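Local coordinates for alpha-1,4-endofucoidanase (Mariniflexile fucanivorans, PDB 6DLH), which hydrolyses internal alpha-1,4 linkages of fucoidan as a family 107 glycoside hydrolase with a retaining mechanism, and carries calcium-binding immunoglobulin-like domains behind its catalytic domain, at residues A544-F558 with N582-A595. Numbering follows the deposited sequence.
Sequences ALKDYGSLLKLGVDF and NSDDTWRLSGMPTA
Phe558 and Trp587 meet at about a right angle, Phe558 CZ lying 3.9 Å from Trp587 CD1, the Phe558 ring and the five-membered ring of Trp587 turned 78° apart. Leu554 CA sits over one face of the phenylalanine, toward the rim, and Leu552 O lies at its edge. That same oxygen borders the edge of the indole and takes the bond from Trp587 N; Trp587 NE1, beside Phe558 CZ, is buried without a hydrogen-bond partner. Ser590 CA lies off the edge of the Tyr548 ring and makes a close CA-H...O contact with Tyr548 O; the ring lies alongside Leu589, with CE2 4.1 Å from Leu589 CB, and its hydroxyl reaches Ala540 O. Arg588 NH2 gives a hydrogen bond to Tyr548 O, 3.3 Å away and close to the guanidinium plane; a bend at chi2 (92°) folds the chain back over Gly549. A leucine in place of Arg588 would probably leave Tyr548 O without this donor. Backbone bonds pair strands 550-553 and 586-590 antiparallel. Past them, Met592 CG lies 3.4 Å from Lys546 N, and a water links Asp547 OD1 to Gly591 N. Leu552 and Leu589 put their CD1 methyls 4.2 Å apart on the Trp587 face; Leu539 and Ile568 help close this sandwich core. On the opposite face Lys553 makes a salt bridge to Asp127 and Thr586 OG1 a hydrogen bond with Arg64: a largely apolar face packs the immunoglobulin-like domain, while a more polar one ties it to the N-terminal part of the chain.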
loop_
_atom_site.group_PDB
_atom_site.type_symbol
_atom_site.label_atom_id
_atom_site.label_comp_id
_atom_site.label_asym_id
_atom_site.label_seq_id
_atom_site.Cartn_x
_atom_site.Cartn_y
_atom_site.Cartn_z
ATOM N N ALA A 544 -22.393 5.664 -16.573
ATOM C CA ALA A 544 -22.484 4.628 -17.589
ATOM C C ALA A 544 -21.155 4.534 -18.332
ATOM O O ALA A 544 -20.530 5.555 -18.604
ATOM C CB ALA A 544 -23.606 4.952 -18.541
ATOM N N LEU A 545 -20.735 3.303 -18.642
ATOM C CA LEU A 545 -19.528 3.044 -19.415
ATOM C C LEU A 545 -18.304 3.564 -18.657
ATOM O O LEU A 545 -17.391 4.133 -19.252
ATOM C CB LEU A 545 -19.651 3.691 -20.805
ATOM C CG LEU A 545 -20.906 3.339 -21.610
ATOM C CD1 LEU A 545 -20.855 3.971 -22.990
ATOM C CD2 LEU A 545 -21.096 1.831 -21.726
ATOM N N LYS A 546 -18.317 3.376 -17.333
ATOM C CA LYS A 546 -17.203 3.720 -16.465
ATOM C C LYS A 546 -17.223 2.775 -15.270
ATOM O O LYS A 546 -18.277 2.538 -14.685
ATOM C CB LYS A 546 -17.284 5.186 -16.025
ATOM C CG LYS A 546 -16.070 5.698 -15.261
ATOM C CD LYS A 546 -16.171 7.154 -14.859
ATOM C CE LYS A 546 -14.938 7.655 -14.136
ATOM N NZ LYS A 546 -14.746 6.974 -12.830
ATOM N N ASP A 547 -16.050 2.237 -14.924
ATOM C CA ASP A 547 -15.932 1.290 -13.827
ATOM C C ASP A 547 -16.292 1.982 -12.515
ATOM O O ASP A 547 -15.778 3.054 -12.210
ATOM C CB ASP A 547 -14.546 0.646 -13.807
ATOM C CG ASP A 547 -14.326 -0.287 -14.983
ATOM O OD1 ASP A 547 -14.936 -1.376 -14.979
ATOM O OD2 ASP A 547 -13.569 0.090 -15.904
ATOM N N TYR A 548 -17.199 1.357 -11.756
ATOM C CA TYR A 548 -17.682 1.929 -10.513
ATOM C C TYR A 548 -16.736 1.524 -9.386
ATOM O O TYR A 548 -16.118 0.465 -9.444
ATOM C CB TYR A 548 -19.128 1.493 -10.247
ATOM C CG TYR A 548 -19.742 2.075 -8.998
ATOM C CD1 TYR A 548 -20.119 3.409 -8.941
ATOM C CD2 TYR A 548 -19.923 1.299 -7.862
ATOM C CE1 TYR A 548 -20.680 3.953 -7.797
ATOM C CE2 TYR A 548 -20.473 1.830 -6.706
ATOM C CZ TYR A 548 -20.854 3.162 -6.675
ATOM O OH TYR A 548 -21.395 3.697 -5.540
ATOM N N GLY A 549 -16.631 2.380 -8.367
ATOM C CA GLY A 549 -15.793 2.080 -7.219
ATOM C C GLY A 549 -16.397 2.625 -5.931
ATOM O O GLY A 549 -16.518 3.838 -5.771
ATOM N N SER A 550 -16.782 1.709 -5.030
ATOM C CA SER A 550 -17.239 2.081 -3.700
ATOM C C SER A 550 -16.908 0.972 -2.703
ATOM O O SER A 550 -16.819 -0.197 -3.072
ATOM C CB SER A 550 -18.711 2.417 -3.704
ATOM O OG SER A 550 -19.060 3.175 -2.554
ATOM N N LEU A 551 -16.743 1.356 -1.433
ATOM C CA LEU A 551 -16.318 0.435 -0.393
ATOM C C LEU A 551 -17.404 0.281 0.668
ATOM O O LEU A 551 -18.140 1.219 0.967
ATOM C CB LEU A 551 -15.023 0.959 0.238
ATOM C CG LEU A 551 -13.822 1.041 -0.705
ATOM C CD1 LEU A 551 -12.660 1.763 -0.043
ATOM C CD2 LEU A 551 -13.401 -0.349 -1.165
ATOM N N LEU A 552 -17.475 -0.925 1.237
ATOM C CA LEU A 552 -18.253 -1.176 2.434
ATOM C C LEU A 552 -17.302 -1.704 3.502
ATOM O O LEU A 552 -16.591 -2.670 3.258
ATOM C CB LEU A 552 -19.354 -2.188 2.094
ATOM C CG LEU A 552 -20.337 -1.742 1.012
ATOM C CD1 LEU A 552 -21.305 -2.861 0.661
ATOM C CD2 LEU A 552 -21.096 -0.497 1.447
ATOM N N LYS A 553 -17.285 -1.061 4.673
ATOM C CA LYS A 553 -16.257 -1.348 5.661
ATOM C C LYS A 553 -16.864 -1.553 7.047
ATOM O O LYS A 553 -17.679 -0.754 7.512
ATOM C CB LYS A 553 -15.220 -0.219 5.702
ATOM C CG LYS A 553 -14.447 0.010 4.411
ATOM C CD LYS A 553 -13.180 0.818 4.606
ATOM C CE LYS A 553 -13.431 2.297 4.798
ATOM N NZ LYS A 553 -12.263 2.963 5.419
ATOM N N LEU A 554 -16.419 -2.627 7.708
ATOM C CA LEU A 554 -16.772 -2.926 9.085
ATOM C C LEU A 554 -16.513 -1.685 9.936
ATOM O O LEU A 554 -15.458 -1.059 9.823
ATOM C CB LEU A 554 -15.923 -4.121 9.540
ATOM C CG LEU A 554 -16.208 -4.699 10.928
ATOM C CD1 LEU A 554 -17.538 -5.445 10.953
ATOM C CD2 LEU A 554 -15.070 -5.621 11.367
ATOM N N GLY A 555 -17.511 -1.313 10.748
ATOM C CA GLY A 555 -17.385 -0.198 11.673
ATOM C C GLY A 555 -17.813 1.133 11.053
ATOM O O GLY A 555 -17.883 2.145 11.752
ATOM N N VAL A 556 -18.085 1.123 9.742
ATOM C CA VAL A 556 -18.526 2.313 9.026
ATOM C C VAL A 556 -19.909 2.034 8.442
ATOM O O VAL A 556 -20.862 2.758 8.725
ATOM C CB VAL A 556 -17.538 2.732 7.917
ATOM C CG1 VAL A 556 -17.929 4.053 7.269
ATOM C CG2 VAL A 556 -16.099 2.789 8.411
ATOM N N ASP A 557 -20.005 0.962 7.643
ATOM C CA ASP A 557 -21.205 0.681 6.868
ATOM C C ASP A 557 -22.011 -0.462 7.487
ATOM O O ASP A 557 -23.215 -0.554 7.256
ATOM C CB ASP A 557 -20.866 0.459 5.394
ATOM C CG ASP A 557 -20.078 1.614 4.805
ATOM O OD1 ASP A 557 -20.636 2.720 4.731
ATOM O OD2 ASP A 557 -18.903 1.403 4.455
ATOM N N PHE A 558 -21.344 -1.324 8.271
ATOM C CA PHE A 558 -21.973 -2.478 8.896
ATOM C C PHE A 558 -21.151 -2.874 10.120
ATOM O O PHE A 558 -19.983 -2.504 10.220
ATOM C CB PHE A 558 -22.142 -3.607 7.876
ATOM C CG PHE A 558 -20.848 -4.133 7.302
ATOM C CD1 PHE A 558 -20.201 -5.219 7.880
ATOM C CD2 PHE A 558 -20.266 -3.533 6.195
ATOM C CE1 PHE A 558 -19.005 -5.692 7.362
ATOM C CE2 PHE A 558 -19.066 -4.003 5.681
ATOM C CZ PHE A 558 -18.440 -5.084 6.264
ATOM N N ASN A 582 -12.435 -7.757 -0.093
ATOM C CA ASN A 582 -11.031 -7.378 -0.125
ATOM C C ASN A 582 -10.335 -7.914 1.125
ATOM O O ASN A 582 -9.149 -8.228 1.078
ATOM C CB ASN A 582 -10.831 -5.863 -0.264
ATOM C CG ASN A 582 -11.059 -5.321 -1.663
ATOM O OD1 ASN A 582 -11.328 -6.073 -2.600
ATOM N ND2 ASN A 582 -10.944 -4.010 -1.819
ATOM N N SER A 583 -11.084 -8.002 2.233
ATOM C CA SER A 583 -10.592 -8.560 3.485
ATOM C C SER A 583 -11.754 -8.827 4.440
ATOM O O SER A 583 -12.916 -8.665 4.077
ATOM C CB SER A 583 -9.548 -7.668 4.121
ATOM O OG SER A 583 -10.116 -6.456 4.587
ATOM N N ASP A 584 -11.419 -9.221 5.673
ATOM C CA ASP A 584 -12.386 -9.539 6.711
ATOM C C ASP A 584 -13.216 -8.316 7.106
ATOM O O ASP A 584 -14.248 -8.459 7.758
ATOM C CB ASP A 584 -11.692 -10.087 7.960
ATOM C CG ASP A 584 -11.527 -11.595 7.937
ATOM O OD1 ASP A 584 -11.866 -12.204 6.899
ATOM O OD2 ASP A 584 -11.064 -12.147 8.962
ATOM N N ASP A 585 -12.754 -7.117 6.737
ATOM C CA ASP A 585 -13.408 -5.912 7.210
ATOM C C ASP A 585 -13.696 -4.970 6.046
ATOM O O ASP A 585 -14.118 -3.839 6.267
ATOM C CB ASP A 585 -12.643 -5.285 8.383
ATOM C CG ASP A 585 -11.295 -4.657 8.049
ATOM O OD1 ASP A 585 -10.929 -4.615 6.851
ATOM O OD2 ASP A 585 -10.617 -4.203 9.000
ATOM N N THR A 586 -13.486 -5.444 4.811
ATOM C CA THR A 586 -13.546 -4.559 3.659
ATOM C C THR A 586 -14.097 -5.290 2.439
ATOM O O THR A 586 -13.557 -6.313 2.011
ATOM C CB THR A 586 -12.178 -3.913 3.380
ATOM O OG1 THR A 586 -11.690 -3.248 4.549
ATOM C CG2 THR A 586 -12.223 -2.927 2.235
ATOM N N TRP A 587 -15.169 -4.728 1.869
ATOM C CA TRP A 587 -15.768 -5.233 0.644
ATOM C C TRP A 587 -15.788 -4.113 -0.387
ATOM O O TRP A 587 -15.770 -2.936 -0.032
ATOM C CB TRP A 587 -17.178 -5.779 0.905
ATOM C CG TRP A 587 -17.223 -6.921 1.873
ATOM C CD1 TRP A 587 -16.918 -6.887 3.206
ATOM C CD2 TRP A 587 -17.607 -8.277 1.588
ATOM N NE1 TRP A 587 -17.086 -8.124 3.768
ATOM C CE2 TRP A 587 -17.504 -8.999 2.798
ATOM C CE3 TRP A 587 -18.013 -8.951 0.433
ATOM C CZ2 TRP A 587 -17.799 -10.360 2.880
ATOM C CZ3 TRP A 587 -18.305 -10.297 0.515
ATOM C CH2 TRP A 587 -18.203 -10.989 1.723
ATOM N N ARG A 588 -15.846 -4.501 -1.662
ATOM C CA ARG A 588 -15.742 -3.559 -2.763
ATOM C C ARG A 588 -16.911 -3.762 -3.722
ATOM O O ARG A 588 -17.193 -4.889 -4.121
ATOM C CB ARG A 588 -14.406 -3.768 -3.485
ATOM C CG ARG A 588 -14.323 -3.147 -4.872
ATOM C CD ARG A 588 -13.752 -1.740 -4.874
ATOM N NE ARG A 588 -13.895 -1.107 -6.180
ATOM C CZ ARG A 588 -12.984 -1.136 -7.147
ATOM N NH1 ARG A 588 -11.836 -1.766 -6.958
ATOM N NH2 ARG A 588 -13.229 -0.534 -8.299
ATOM N N LEU A 589 -17.566 -2.652 -4.085
ATOM C CA LEU A 589 -18.568 -2.625 -5.139
ATOM C C LEU A 589 -17.932 -2.079 -6.410
ATOM O O LEU A 589 -17.337 -1.004 -6.404
ATOM C CB LEU A 589 -19.745 -1.734 -4.724
ATOM C CG LEU A 589 -20.553 -2.198 -3.514
ATOM C CD1 LEU A 589 -21.571 -1.141 -3.128
ATOM C CD2 LEU A 589 -21.244 -3.526 -3.794
ATOM N N SER A 590 -18.084 -2.829 -7.501
ATOM C CA SER A 590 -17.556 -2.412 -8.788
ATOM C C SER A 590 -18.565 -2.764 -9.873
ATOM O O SER A 590 -19.736 -3.009 -9.582
ATOM C CB SER A 590 -16.198 -3.035 -9.060
ATOM O OG SER A 590 -16.274 -4.457 -9.070
ATOM N N GLY A 591 -18.075 -2.820 -11.115
ATOM C CA GLY A 591 -18.906 -3.114 -12.268
ATOM C C GLY A 591 -19.080 -1.871 -13.126
ATOM O O GLY A 591 -18.858 -0.756 -12.657
ATOM N N MET A 592 -19.461 -2.085 -14.388
ATOM C CA MET A 592 -19.674 -0.996 -15.326
ATOM C C MET A 592 -21.150 -0.965 -15.721
ATOM O O MET A 592 -21.640 -1.892 -16.364
ATOM C CB MET A 592 -18.812 -1.184 -16.578
ATOM C CG MET A 592 -18.856 -0.006 -17.523
ATOM S SD MET A 592 -17.921 -0.291 -19.046
ATOM C CE MET A 592 -16.287 0.245 -18.541
ATOM N N PRO A 593 -21.913 0.079 -15.315
ATOM C CA PRO A 593 -23.262 0.290 -15.838
ATOM C C PRO A 593 -23.226 0.694 -17.311
ATOM O O PRO A 593 -22.199 1.143 -17.815
ATOM C CB PRO A 593 -23.817 1.440 -14.982
ATOM C CG PRO A 593 -22.588 2.162 -14.465
ATOM C CD PRO A 593 -21.532 1.088 -14.313
ATOM N N THR A 594 -24.361 0.501 -17.988
ATOM C CA THR A 594 -24.559 0.953 -19.357
ATOM C C THR A 594 -25.577 2.090 -19.323
ATOM O O THR A 594 -26.128 2.393 -18.263
ATOM C CB THR A 594 -25.026 -0.205 -20.256
ATOM O OG1 THR A 594 -26.379 -0.524 -19.927
ATOM C CG2 THR A 594 -24.173 -1.450 -20.132
ATOM N N ALA A 595 -25.837 2.694 -20.488
ATOM C CA ALA A 595 -26.837 3.742 -20.602
ATOM C C ALA A 595 -28.214 3.224 -20.178
ATOM O O ALA A 595 -29.051 3.993 -19.710
ATOM C CB ALA A 595 -26.846 4.283 -22.007
HETATM O O HOH W 1 -15.738 -2.068 -12.463
#